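Local coordinates for protein GH26A (Muricauda sp. MAR_2010_75, PDB 6Q75) that probably hydrolyses beta-linked polysaccharides such as mannans, as a glycoside hydrolase of family 26, at residues I46-H51 against D319-K324; Q155-L160 against H209-L214; N187-D192 against Y234-P239. All coordinates share one frame; numbering follows the deposited sequence.

Interaction 1: I46-H51 against D319-K324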
ATOM      1  N   ILE A  46       3.187  -8.182 -14.821  1.00 22.33           N
ATOM      2  CA  ILE A  46       2.477  -7.628 -13.666  1.00 20.41           C
ATOM      3  C   ILE A  46       2.233  -8.732 -12.642  1.00 19.87           C
ATOM      4  O   ILE A  46       1.810  -9.839 -12.993  1.00 22.65           O
ATOM      5  CB  ILE A  46       1.159  -6.939 -14.090  1.00 20.02           C
ATOM      6  CG1 ILE A  46       0.476  -6.272 -12.902  1.00 20.45           C
ATOM      7  CG2 ILE A  46       0.226  -7.927 -14.817  1.00 22.63           C
ATOM      8  CD1 ILE A  46      -0.618  -5.291 -13.302  1.00 22.04           C
ATOM      9  N   LEU A  47       2.510  -8.431 -11.367  1.00 20.99           N
ATOM     10  CA  LEU A  47       2.300  -9.391 -10.287  1.00 18.80           C
ATOM     11  C   LEU A  47       0.842  -9.396  -9.847  1.00 18.06           C
ATOM     12  O   LEU A  47       0.279  -8.336  -9.543  1.00 20.22           O
ATOM     13  CB  LEU A  47       3.192  -9.041  -9.085  1.00 18.55           C
ATOM     14  CG  LEU A  47       4.685  -9.100  -9.372  1.00 21.52           C
ATOM     15  CD1 LEU A  47       5.402  -8.251  -8.366  1.00 19.17           C
ATOM     16  CD2 LEU A  47       5.143 -10.550  -9.264  1.00 24.36           C
ATOM     17  N   ALA A  48       0.235 -10.592  -9.769  1.00 18.22           N
ATOM     18  CA  ALA A  48      -1.132 -10.715  -9.242  1.00 18.39           C
ATOM     19  C   ALA A  48      -1.131 -10.633  -7.720  1.00 20.64           C
ATOM     20  O   ALA A  48      -0.378 -11.352  -7.058  1.00 19.28           O
ATOM     21  CB  ALA A  48      -1.766 -12.040  -9.666  1.00 19.37           C
ATOM     22  N   GLY A  49      -2.024  -9.813  -7.160  1.00 18.02           N
ATOM     23  CA  GLY A  49      -2.033  -9.595  -5.729  1.00 18.07           C
ATOM     24  C   GLY A  49      -3.444  -9.575  -5.177  1.00 16.61           C
ATOM     25  O   GLY A  49      -4.421  -9.350  -5.901  1.00 17.29           O
ATOM     26  N   GLN A  50      -3.533  -9.800  -3.867  1.00 18.21           N
ATOM     27  CA  GLN A  50      -4.830  -9.915  -3.202  1.00 15.79           C
ATOM     28  C   GLN A  50      -4.697  -9.461  -1.753  1.00 17.09           C
ATOM     29  O   GLN A  50      -3.786  -9.908  -1.054  1.00 15.83           O
ATOM     30  CB  GLN A  50      -5.339 -11.356  -3.263  1.00 16.39           C
ATOM     31  CG  GLN A  50      -6.654 -11.568  -2.506  1.00 17.87           C
ATOM     32  CD  GLN A  50      -7.856 -10.947  -3.214  1.00 21.18           C
ATOM     33  OE1 GLN A  50      -8.048 -11.127  -4.412  1.00 19.53           O
ATOM     34  NE2 GLN A  50      -8.688 -10.219  -2.453  1.00 19.63           N
ATOM     35  N   HIS A  51      -5.636  -8.630  -1.313  1.00 15.45           N
ATOM     36  CA  HIS A  51      -5.714  -8.101   0.044  1.00 15.53           C
ATOM     37  C   HIS A  51      -6.756  -8.868   0.844  1.00 15.93           C
ATOM     38  O   HIS A  51      -7.759  -9.327   0.290  1.00 18.79           O
ATOM     39  CB  HIS A  51      -6.078  -6.622  -0.016  1.00 15.74           C
ATOM     40  CG  HIS A  51      -6.283  -5.981   1.319  1.00 16.04           C
ATOM     41  ND1 HIS A  51      -5.239  -5.428   2.019  1.00 18.01           N
ATOM     42  CD2 HIS A  51      -7.399  -5.742   2.056  1.00 15.57           C
ATOM     43  CE1 HIS A  51      -5.691  -4.887   3.140  1.00 16.61           C
ATOM     44  NE2 HIS A  51      -6.995  -5.073   3.198  1.00 16.22           N
ATOM     45  N   ASP A 319      -0.544 -13.910 -20.262  1.00 31.13           N
ATOM     46  CA  ASP A 319       0.862 -14.290 -20.326  1.00 34.45           C
ATOM     47  C   ASP A 319       1.752 -13.351 -19.512  1.00 33.26           C
ATOM     48  O   ASP A 319       2.797 -13.776 -19.018  1.00 36.77           O
ATOM     49  CB  ASP A 319       1.320 -14.304 -21.786  1.00 41.32           C
ATOM     50  CG  ASP A 319       1.462 -12.906 -22.358  1.00 49.07           C
ATOM     51  OD1 ASP A 319       0.450 -12.185 -22.470  1.00 52.00           O
ATOM     52  OD2 ASP A 319       2.592 -12.550 -22.757  1.00 54.18           O
ATOM     53  N   LYS A 320       1.363 -12.088 -19.341  1.00 28.41           N
ATOM     54  CA  LYS A 320       2.208 -11.165 -18.592  1.00 29.88           C
ATOM     55  C   LYS A 320       1.925 -11.166 -17.090  1.00 27.69           C
ATOM     56  O   LYS A 320       2.644 -10.495 -16.347  1.00 27.55           O
ATOM     57  CB  LYS A 320       2.060  -9.729 -19.109  1.00 33.50           C
ATOM     58  CG  LYS A 320       2.372  -9.511 -20.579  1.00 38.76           C
ATOM     59  CD  LYS A 320       3.845  -9.698 -20.845  1.00 41.31           C
ATOM     60  CE  LYS A 320       4.267  -8.996 -22.127  1.00 44.24           C
ATOM     61  NZ  LYS A 320       3.396  -9.371 -23.266  1.00 46.89           N
ATOM     62  N   THR A 321       0.918 -11.901 -16.623  1.00 28.57           N
ATOM     63  CA  THR A 321       0.585 -11.903 -15.201  1.00 24.66           C
ATOM     64  C   THR A 321       1.427 -12.953 -14.501  1.00 25.74           C
ATOM     65  O   THR A 321       1.513 -14.093 -14.960  1.00 27.18           O
ATOM     66  CB  THR A 321      -0.898 -12.213 -14.982  1.00 24.56           C
ATOM     67  OG1 THR A 321      -1.689 -11.197 -15.589  1.00 24.83           O
ATOM     68  CG2 THR A 321      -1.212 -12.267 -13.452  1.00 21.19           C
ATOM     69  N   ILE A 322       2.010 -12.574 -13.365  1.00 22.29           N
ATOM     70  CA  ILE A 322       2.881 -13.443 -12.588  1.00 24.32           C
ATOM     71  C   ILE A 322       2.150 -13.833 -11.309  1.00 24.43           C
ATOM     72  O   ILE A 322       1.728 -12.962 -10.532  1.00 22.30           O
ATOM     73  CB  ILE A 322       4.207 -12.738 -12.260  1.00 26.24           C
ATOM     74  CG1 ILE A 322       4.944 -12.406 -13.567  1.00 30.90           C
ATOM     75  CG2 ILE A 322       5.045 -13.572 -11.268  1.00 24.65           C
ATOM     76  CD1 ILE A 322       6.097 -11.443 -13.393  1.00 34.18           C
ATOM     77  N   THR A 323       2.005 -15.131 -11.089  1.00 22.98           N
ATOM     78  CA  THR A 323       1.486 -15.645  -9.835  1.00 24.94           C
ATOM     79  C   THR A 323       2.628 -16.231  -8.996  1.00 23.40           C
ATOM     80  O   THR A 323       3.799 -16.273  -9.412  1.00 24.11           O
ATOM     81  CB  THR A 323       0.358 -16.640 -10.105  1.00 25.46           C
ATOM     82  OG1 THR A 323       0.824 -17.664 -10.984  1.00 26.42           O
ATOM     83  CG2 THR A 323      -0.815 -15.923 -10.764  1.00 26.03           C
ATOM     84  N   LYS A 324       2.292 -16.659  -7.775  1.00 23.28           N
ATOM     85  CA  LYS A 324       3.350 -16.980  -6.808  1.00 26.43           C
ATOM     86  C   LYS A 324       4.303 -18.028  -7.360  1.00 27.65           C
ATOM     87  O   LYS A 324       5.523 -17.900  -7.214  1.00 28.50           O
ATOM     88  CB  LYS A 324       2.755 -17.446  -5.479  1.00 25.44           C
ATOM     89  CG  LYS A 324       3.818 -17.713  -4.387  1.00 26.69           C
ATOM     90  CD  LYS A 324       3.187 -18.017  -3.036  1.00 25.68           C
ATOM     91  CE  LYS A 324       2.482 -19.361  -3.026  1.00 28.12           C
ATOM     92  NZ  LYS A 324       3.376 -20.516  -2.943  1.00 29.74           N
TER

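Interaction 2: Q155-L160 against H209-L214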
ATOM      1  N   GLN A 155       3.320   1.513  17.938  1.00 30.08           N
ATOM      2  CA  GLN A 155       2.518   0.292  18.032  1.00 29.90           C
ATOM      3  C   GLN A 155       2.533  -0.518  16.740  1.00 29.84           C
ATOM      4  O   GLN A 155       2.156  -1.692  16.750  1.00 31.47           O
ATOM      5  CB  GLN A 155       1.068   0.616  18.403  1.00 32.45           C
ATOM      6  CG  GLN A 155       0.881   0.975  19.870  1.00 35.53           C
ATOM      7  CD  GLN A 155      -0.532   1.453  20.192  1.00 39.90           C
ATOM      8  OE1 GLN A 155      -1.183   2.107  19.372  1.00 38.06           O
ATOM      9  NE2 GLN A 155      -0.996   1.156  21.410  1.00 43.70           N
ATOM     10  N   VAL A 156       2.894   0.092  15.620  1.00 26.43           N
ATOM     11  CA  VAL A 156       3.100  -0.652  14.384  1.00 23.94           C
ATOM     12  C   VAL A 156       4.576  -0.963  14.160  1.00 24.79           C
ATOM     13  O   VAL A 156       4.922  -2.042  13.673  1.00 24.88           O
ATOM     14  CB  VAL A 156       2.501   0.131  13.198  1.00 24.67           C
ATOM     15  CG1 VAL A 156       2.814  -0.568  11.875  1.00 25.61           C
ATOM     16  CG2 VAL A 156       1.003   0.248  13.381  1.00 26.73           C
ATOM     17  N   ALA A 157       5.448  -0.018  14.512  1.00 24.46           N
ATOM     18  CA  ALA A 157       6.883  -0.184  14.301  1.00 26.87           C
ATOM     19  C   ALA A 157       7.411  -1.450  14.969  1.00 26.12           C
ATOM     20  O   ALA A 157       8.326  -2.097  14.450  1.00 25.98           O
ATOM     21  CB  ALA A 157       7.638   1.048  14.830  1.00 28.46           C
ATOM     22  N   VAL A 158       6.872  -1.806  16.134  1.00 25.71           N
ATOM     23  CA  VAL A 158       7.373  -2.993  16.823  1.00 28.51           C
ATOM     24  C   VAL A 158       7.156  -4.242  15.973  1.00 28.06           C
ATOM     25  O   VAL A 158       7.954  -5.187  16.018  1.00 29.07           O
ATOM     26  CB  VAL A 158       6.714  -3.135  18.206  1.00 31.78           C
ATOM     27  CG1 VAL A 158       7.163  -2.014  19.115  1.00 35.09           C
ATOM     28  CG2 VAL A 158       5.220  -3.139  18.089  1.00 29.51           C
ATOM     29  N   HIS A 159       6.092  -4.259  15.187  1.00 28.79           N
ATOM     30  CA  HIS A 159       5.815  -5.415  14.340  1.00 27.15           C
ATOM     31  C   HIS A 159       6.631  -5.360  13.054  1.00 26.15           C
ATOM     32  O   HIS A 159       7.130  -6.392  12.588  1.00 24.24           O
ATOM     33  CB  HIS A 159       4.306  -5.477  14.070  1.00 27.62           C
ATOM     34  CG  HIS A 159       3.496  -5.560  15.330  1.00 31.52           C
ATOM     35  ND1 HIS A 159       3.654  -6.577  16.249  1.00 33.75           N
ATOM     36  CD2 HIS A 159       2.603  -4.696  15.878  1.00 33.12           C
ATOM     37  CE1 HIS A 159       2.864  -6.361  17.287  1.00 33.54           C
ATOM     38  NE2 HIS A 159       2.222  -5.223  17.091  1.00 32.10           N
ATOM     39  N   LEU A 160       6.823  -4.167  12.487  1.00 24.16           N
ATOM     40  CA  LEU A 160       7.736  -4.060  11.353  1.00 24.56           C
ATOM     41  C   LEU A 160       9.143  -4.503  11.734  1.00 27.07           C
ATOM     42  O   LEU A 160       9.853  -5.109  10.919  1.00 26.12           O
ATOM     43  CB  LEU A 160       7.744  -2.624  10.828  1.00 22.49           C
ATOM     44  CG  LEU A 160       6.404  -2.148  10.247  1.00 22.80           C
ATOM     45  CD1 LEU A 160       6.444  -0.676   9.868  1.00 24.13           C
ATOM     46  CD2 LEU A 160       5.941  -2.996   9.028  1.00 23.26           C
ATOM     47  N   HIS A 209      13.699   4.008  14.342  1.00 27.31           N
ATOM     48  CA  HIS A 209      13.525   2.571  14.512  1.00 26.39           C
ATOM     49  C   HIS A 209      14.471   1.745  13.658  1.00 28.36           C
ATOM     50  O   HIS A 209      14.492   0.521  13.811  1.00 30.47           O
ATOM     51  CB  HIS A 209      12.068   2.172  14.212  1.00 27.08           C
ATOM     52  CG  HIS A 209      11.103   2.593  15.278  1.00 29.07           C
ATOM     53  ND1 HIS A 209      11.197   2.148  16.578  1.00 30.71           N
ATOM     54  CD2 HIS A 209      10.017   3.402  15.235  1.00 28.37           C
ATOM     55  CE1 HIS A 209      10.218   2.672  17.294  1.00 31.40           C
ATOM     56  NE2 HIS A 209       9.487   3.432  16.499  1.00 30.33           N
ATOM     57  N   ARG A 210      15.264   2.375  12.789  1.00 28.14           N
ATOM     58  CA  ARG A 210      16.254   1.662  11.978  1.00 28.49           C
ATOM     59  C   ARG A 210      15.600   0.525  11.202  1.00 27.94           C
ATOM     60  O   ARG A 210      16.118  -0.590  11.118  1.00 28.93           O
ATOM     61  CB  ARG A 210      17.405   1.146  12.841  1.00 31.33           C
ATOM     62  CG  ARG A 210      18.023   2.213  13.713  1.00 37.40           C
ATOM     63  CD  ARG A 210      18.717   3.265  12.876  1.00 41.51           C
ATOM     64  N   LEU A 211      14.423   0.806  10.673  1.00 26.15           N
ATOM     65  CA  LEU A 211      13.708  -0.123   9.804  1.00 26.97           C
ATOM     66  C   LEU A 211      14.242   0.046   8.389  1.00 30.28           C
ATOM     67  O   LEU A 211      14.021   1.077   7.747  1.00 34.91           O
ATOM     68  CB  LEU A 211      12.213   0.121   9.891  1.00 26.42           C
ATOM     69  CG  LEU A 211      11.606  -0.416  11.177  1.00 28.22           C
ATOM     70  CD1 LEU A 211      10.273   0.223  11.427  1.00 27.69           C
ATOM     71  CD2 LEU A 211      11.458  -1.923  11.035  1.00 32.61           C
ATOM     72  N   ASN A 212      15.048  -0.916   7.951  1.00 25.65           N
ATOM     73  CA  ASN A 212      15.658  -0.908   6.633  1.00 23.97           C
ATOM     74  C   ASN A 212      15.036  -1.900   5.670  1.00 25.13           C
ATOM     75  O   ASN A 212      15.558  -2.069   4.565  1.00 28.89           O
ATOM     76  CB  ASN A 212      17.161  -1.174   6.761  1.00 27.83           C
ATOM     77  CG  ASN A 212      17.833  -0.101   7.571  1.00 30.39           C
ATOM     78  OD1 ASN A 212      17.534   1.080   7.381  1.00 34.52           O
ATOM     79  ND2 ASN A 212      18.712  -0.486   8.491  1.00 32.58           N
ATOM     80  N   ASN A 213      13.997  -2.609   6.085  1.00 23.58           N
ATOM     81  CA  ASN A 213      13.350  -3.610   5.254  1.00 23.00           C
ATOM     82  C   ASN A 213      12.104  -3.082   4.556  1.00 22.81           C
ATOM     83  O   ASN A 213      11.350  -3.878   3.987  1.00 22.06           O
ATOM     84  CB  ASN A 213      12.994  -4.835   6.092  1.00 24.31           C
ATOM     85  CG  ASN A 213      11.988  -4.499   7.167  1.00 25.90           C
ATOM     86  OD1 ASN A 213      12.042  -3.404   7.755  1.00 26.28           O
ATOM     87  ND2 ASN A 213      11.055  -5.416   7.427  1.00 24.36           N
ATOM     88  N   LEU A 214      11.859  -1.775   4.586  1.00 20.80           N
ATOM     89  CA  LEU A 214      10.663  -1.205   3.972  1.00 19.76           C
ATOM     90  C   LEU A 214      10.956  -0.674   2.574  1.00 21.30           C
ATOM     91  O   LEU A 214      12.008  -0.077   2.327  1.00 24.56           O
ATOM     92  CB  LEU A 214      10.092  -0.080   4.831  1.00 21.77           C
ATOM     93  CG  LEU A 214       9.950  -0.403   6.326  1.00 22.15           C
ATOM     94  CD1 LEU A 214       9.431   0.798   7.100  1.00 23.09           C
ATOM     95  CD2 LEU A 214       9.007  -1.583   6.502  1.00 23.21           C
TER

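Interaction 3: N187-D192 against Y234-P239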
ATOM      1  N   ASN A 187      -6.290  15.312   1.538  1.00 20.59           N
ATOM      2  CA  ASN A 187      -6.403  16.680   1.029  1.00 18.11           C
ATOM      3  C   ASN A 187      -5.734  17.711   1.941  1.00 18.50           C
ATOM      4  O   ASN A 187      -6.300  18.756   2.243  1.00 20.09           O
ATOM      5  CB  ASN A 187      -7.871  17.057   0.820  1.00 17.37           C
ATOM      6  CG  ASN A 187      -8.027  18.346   0.046  1.00 21.76           C
ATOM      7  OD1 ASN A 187      -7.187  18.688  -0.773  1.00 24.08           O
ATOM      8  ND2 ASN A 187      -9.105  19.072   0.308  1.00 23.09           N
ATOM      9  N   LYS A 188      -4.494  17.428   2.362  1.00 18.06           N
ATOM     10  CA  LYS A 188      -3.690  18.360   3.149  1.00 20.24           C
ATOM     11  C   LYS A 188      -2.622  18.926   2.219  1.00 23.23           C
ATOM     12  O   LYS A 188      -1.581  18.310   2.001  1.00 25.67           O
ATOM     13  CB  LYS A 188      -3.089  17.664   4.348  1.00 19.32           C
ATOM     14  CG  LYS A 188      -4.143  17.057   5.268  1.00 20.23           C
ATOM     15  CD  LYS A 188      -4.942  18.149   6.022  1.00 21.48           C
ATOM     16  CE  LYS A 188      -5.988  17.510   6.959  1.00 22.86           C
ATOM     17  NZ  LYS A 188      -7.124  16.849   6.269  1.00 24.04           N
ATOM     18  N   LYS A 189      -2.903  20.082   1.633  1.00 25.26           N
ATOM     19  CA  LYS A 189      -1.996  20.623   0.629  1.00 28.22           C
ATOM     20  C   LYS A 189      -0.876  21.464   1.248  1.00 26.67           C
ATOM     21  O   LYS A 189      -0.918  21.856   2.419  1.00 27.48           O
ATOM     22  CB  LYS A 189      -2.780  21.443  -0.407  1.00 30.33           C
ATOM     23  CG  LYS A 189      -3.748  20.570  -1.262  1.00 30.64           C
ATOM     24  CD  LYS A 189      -4.167  21.277  -2.547  1.00 33.01           C
ATOM     25  CE  LYS A 189      -5.196  20.478  -3.372  1.00 35.96           C
ATOM     26  NZ  LYS A 189      -6.593  20.587  -2.818  1.00 38.07           N
ATOM     27  N   GLY A 190       0.154  21.720   0.445  1.00 27.05           N
ATOM     28  CA  GLY A 190       1.186  22.665   0.825  1.00 28.80           C
ATOM     29  C   GLY A 190       2.330  22.035   1.602  1.00 27.69           C
ATOM     30  O   GLY A 190       2.305  20.867   1.992  1.00 27.03           O
ATOM     31  N   LYS A 191       3.359  22.851   1.836  1.00 30.61           N
ATOM     32  CA  LYS A 191       4.589  22.350   2.445  1.00 32.81           C
ATOM     33  C   LYS A 191       4.362  21.878   3.876  1.00 32.26           C
ATOM     34  O   LYS A 191       5.097  21.012   4.360  1.00 32.46           O
ATOM     35  CB  LYS A 191       5.678  23.429   2.406  1.00 37.29           C
ATOM     36  CG  LYS A 191       5.498  24.530   3.416  1.00 41.34           C
ATOM     37  N   ASP A 192       3.353  22.412   4.562  1.00 31.23           N
ATOM     38  CA  ASP A 192       3.037  21.952   5.902  1.00 32.38           C
ATOM     39  C   ASP A 192       1.915  20.930   5.912  1.00 28.46           C
ATOM     40  O   ASP A 192       1.404  20.592   6.986  1.00 26.08           O
ATOM     41  CB  ASP A 192       2.706  23.143   6.805  1.00 38.39           C
ATOM     42  CG  ASP A 192       3.896  24.071   6.986  1.00 43.98           C
ATOM     43  OD1 ASP A 192       5.046  23.582   6.932  1.00 44.51           O
ATOM     44  OD2 ASP A 192       3.683  25.288   7.165  1.00 47.37           O
ATOM     45  N   TYR A 234      -2.228  14.233  -8.293  1.00 20.89           N
ATOM     46  CA  TYR A 234      -1.166  13.461  -7.653  1.00 18.40           C
ATOM     47  C   TYR A 234      -0.052  14.356  -7.129  1.00 22.21           C
ATOM     48  O   TYR A 234       0.410  14.192  -5.994  1.00 19.92           O
ATOM     49  CB  TYR A 234      -0.581  12.460  -8.652  1.00 20.74           C
ATOM     50  CG  TYR A 234      -1.511  11.308  -9.065  1.00 21.57           C
ATOM     51  CD1 TYR A 234      -2.237  10.592  -8.118  1.00 21.12           C
ATOM     52  CD2 TYR A 234      -1.618  10.924 -10.405  1.00 21.72           C
ATOM     53  CE1 TYR A 234      -3.027   9.517  -8.484  1.00 22.15           C
ATOM     54  CE2 TYR A 234      -2.424   9.850 -10.791  1.00 21.66           C
ATOM     55  CZ  TYR A 234      -3.129   9.157  -9.820  1.00 21.52           C
ATOM     56  OH  TYR A 234      -3.917   8.098 -10.176  1.00 21.10           O
ATOM     57  N   LYS A 235       0.412  15.295  -7.961  1.00 24.11           N
ATOM     58  CA  LYS A 235       1.631  16.036  -7.638  1.00 24.90           C
ATOM     59  C   LYS A 235       1.475  16.901  -6.399  1.00 24.44           C
ATOM     60  O   LYS A 235       2.477  17.178  -5.727  1.00 25.75           O
ATOM     61  CB  LYS A 235       2.050  16.902  -8.827  1.00 28.13           C
ATOM     62  CG  LYS A 235       1.121  18.056  -9.125  1.00 31.69           C
ATOM     63  CD  LYS A 235       1.701  18.949 -10.203  1.00 37.40           C
ATOM     64  CE  LYS A 235       0.615  19.784 -10.863  1.00 39.38           C
ATOM     65  N   ASP A 236       0.243  17.286  -6.039  1.00 24.39           N
ATOM     66  CA  ASP A 236       0.029  18.158  -4.886  1.00 26.85           C
ATOM     67  C   ASP A 236       0.308  17.482  -3.552  1.00 24.00           C
ATOM     68  O   ASP A 236       0.297  18.158  -2.512  1.00 25.88           O
ATOM     69  CB  ASP A 236      -1.408  18.700  -4.882  1.00 28.21           C
ATOM     70  CG  ASP A 236      -1.657  19.706  -5.991  1.00 35.14           C
ATOM     71  OD1 ASP A 236      -0.677  20.150  -6.637  1.00 39.36           O
ATOM     72  OD2 ASP A 236      -2.831  20.104  -6.173  1.00 36.58           O
ATOM     73  N   PHE A 237       0.561  16.175  -3.548  1.00 20.61           N
ATOM     74  CA  PHE A 237       0.767  15.440  -2.311  1.00 20.11           C
ATOM     75  C   PHE A 237       2.017  14.575  -2.348  1.00 20.54           C
ATOM     76  O   PHE A 237       2.168  13.694  -1.490  1.00 20.65           O
ATOM     77  CB  PHE A 237      -0.456  14.581  -2.007  1.00 18.50           C
ATOM     78  CG  PHE A 237      -1.740  15.356  -2.059  1.00 19.87           C
ATOM     79  CD1 PHE A 237      -2.440  15.467  -3.249  1.00 18.82           C
ATOM     80  CD2 PHE A 237      -2.199  16.034  -0.935  1.00 20.39           C
ATOM     81  CE1 PHE A 237      -3.607  16.201  -3.307  1.00 19.21           C
ATOM     82  CE2 PHE A 237      -3.370  16.768  -0.975  1.00 20.97           C
ATOM     83  CZ  PHE A 237      -4.088  16.852  -2.172  1.00 19.22           C
ATOM     84  N   TYR A 238       2.908  14.813  -3.315  1.00 20.90           N
ATOM     85  CA  TYR A 238       4.081  13.965  -3.514  1.00 23.52           C
ATOM     86  C   TYR A 238       5.265  14.537  -2.746  1.00 22.76           C
ATOM     87  O   TYR A 238       5.630  15.699  -2.965  1.00 23.48           O
ATOM     88  CB  TYR A 238       4.428  13.851  -4.993  1.00 23.88           C
ATOM     89  CG  TYR A 238       5.535  12.861  -5.272  1.00 19.28           C
ATOM     90  CD1 TYR A 238       5.322  11.494  -5.121  1.00 18.85           C
ATOM     91  CD2 TYR A 238       6.790  13.286  -5.701  1.00 20.37           C
ATOM     92  CE1 TYR A 238       6.331  10.574  -5.392  1.00 19.24           C
ATOM     93  CE2 TYR A 238       7.824  12.367  -5.962  1.00 22.81           C
ATOM     94  CZ  TYR A 238       7.572  11.014  -5.802  1.00 22.50           C
ATOM     95  OH  TYR A 238       8.551  10.086  -6.057  1.00 23.46           O
ATOM     96  N   PRO A 239       5.872  13.782  -1.828  1.00 20.83           N
ATOM     97  CA  PRO A 239       6.889  14.358  -0.938  1.00 22.92           C
ATOM     98  C   PRO A 239       8.285  14.454  -1.545  1.00 24.43           C
ATOM     99  O   PRO A 239       9.201  14.927  -0.867  1.00 26.38           O
ATOM    100  CB  PRO A 239       6.882  13.378   0.240  1.00 23.23           C
ATOM    101  CG  PRO A 239       6.573  12.046  -0.420  1.00 22.66           C
ATOM    102  CD  PRO A 239       5.581  12.370  -1.516  1.00 21.45           C
TER
HETATM  103  O   HOH W   1       0.179  20.860  -2.048  1.00 31.95           O

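Interaction 1: I46-H51 against D319-K324
Ile-46 and Leu-47 pair in parallel with Thr-321 and Ile-322. Ile-46 is gripped twice: its N gives a hydrogen bond to Lys-320 O (2.8 Å), and its O accepts one from Ile-322 N (2.8 Å). The ladder ends where Ala-48 N reaches Ile-322 O at 2.9 Å in a nearly straight bond (175° at the hydrogen). Thr-321 lies alongside Ile-46, both side chains on the same face of the sheet. Its CB sits 4.1 Å from Ile-46 O. From there the side chain forks: OG1 passes Ile-46 CG2 at 3.9 Å and is hydrogen-bonded to Val-315 O at the end of helix 309-316. With OG1 beside the backbone N (chi1 -62°), the methyl CG2 is left anti to that N and extends to Ala-48 CB at 3.8 Å. The other face is apolar, with Leu-47 CD2 set against Ile-322 CG2 (3.6 Å). The two-residue strand 321-322 thus flanks the start of strand 46-51, the first strand of the (beta/alpha)8 barrel, which also pairs with strands 74-78 and 293-299; Leu-47 reaches Trp-295 and Ile-104, while Ile-322 packs on Leu-42 and Lys-45 in the loop after helix 30-40.

Interaction 2: Q155-L160 against H209-L214
Ala-157 and His-209 make the one aromatic contact here, a CH-pi interaction: the methyl CB of Ala-157 lies over one face of the imidazole, 22° off the ring normal and displaced toward the CD2-NE2 side, with CB to His-209 CD2 at 3.4 Å. The remaining contacts are largely aliphatic. Leu-211 spreads its two methyls along the helix: CD2 is 3.8 Å from Leu-160 CB and 3.5 Å from Leu-160 C, while CD1 faces Ala-157 CB at 4.4 Å. With CG of Leu-211 beside its own backbone N (chi1 -76°), the fork reaches back to the helix one turn after Ala-157. Farther along, CD2 of Leu-160 approaches CD2 of Leu-214 at 4.2 Å, where strand 214-221 begins. Polar bonds run to residues flanking the helical segment. His-209 NE2 is bonded to Asp-154 OD1 and ND1 to Lys-161 NZ, both from helix 144-165, and Gln-164 of the same helix bonds to Arg-210 O and Asn-212 N. Asn-213 ND2 lies 3.7 Å from Leu-160 O without bonding to it, and gives its hydrogen bond to Val-168 O. A leucine in place of His-209 has no ring nitrogens or flat face, and would probably leave Asp-154 and Lys-161 without that mate and the Ala-157 methyl less evenly covered. The ring nitrogens' partners fit a neutral imidazole protonated on NE2. Polar bonds thus fix the ring in its plane while methyl groups fill the rest, joining the turn between helix 194-208 and the fifth barrel strand to helix 144-165.

Interaction 3: N187-D192 against Y234-P239
Lys-189 and Asp-236 mark the nearest backbone approach of the two loops, their CA atoms 6.4 Å apart, and the main chains are joined through a water that accepts from Gly-190 N (2.6 Å) and donates to Asp-236 O (2.7 Å). Phe-237 supplies the buried part of the contact. Its ring pushes CE2 into the bend of the opposing backbone, 3.6 Å from Asn-187 CA and also 3.6 Å from Lys-188 N, which stands at the ring edge near its plane. The neighbouring CZ turns the same edge to the side-chain oxygen of Asn-187: OD1 lies in the ring plane, 3.9 Å from CZ, with amide and ring planes 61° apart. Lys-189 runs obliquely to Phe-237, its CG near both CE2 and CZ. A final bend in the lysine chain (chi4 78°) brings NZ back to its own loop, where it gives a hydrogen bond of 2.9 Å to Asn-187 OD1, in the carbonyl plane and on a lone pair. The amide oxygen therefore meets the ammonium group and the ring edge together. Asp-236 approaches the aliphatic part of the lysine, OD2 lying 3.7 Å from Lys-189 CE, without forming a salt bridge with NZ. The ammonium group also makes a cation-pi contact with Tyr-232, and Phe-237 touches Asn-179 in the loop after the fourth barrel strand. The contact links the loops following strands 170-173 and 214-221. Its cohesion rests on a buried ring edge beneath a polar surface, where the carboxylate of Asp-236 would at most favour the lysine charge from a distance and one water completes the backbone link.

The three contacts sit around one (beta/alpha)8 barrel without touching. Interactions 1 and 2 lie where barrel strands begin, at strand 46-51 and strand 214-221, with centres 26 Å apart and nearest atoms about 13 Å apart. Interaction 3 joins loops that follow strands, the end of the barrel where family 26 enzymes carry their active site; its centre is 31 Å from interaction 1, across the middle of the chain, and 25 Å from interaction 2. Along the chain, interaction 1 encloses the others, bringing strand 321-322, which follows the eight barrel strands, back to the first, whereas interactions 2 and 3 alternate: segment 187-192 leads into helix 194-208 and segment 209-214 leaves it.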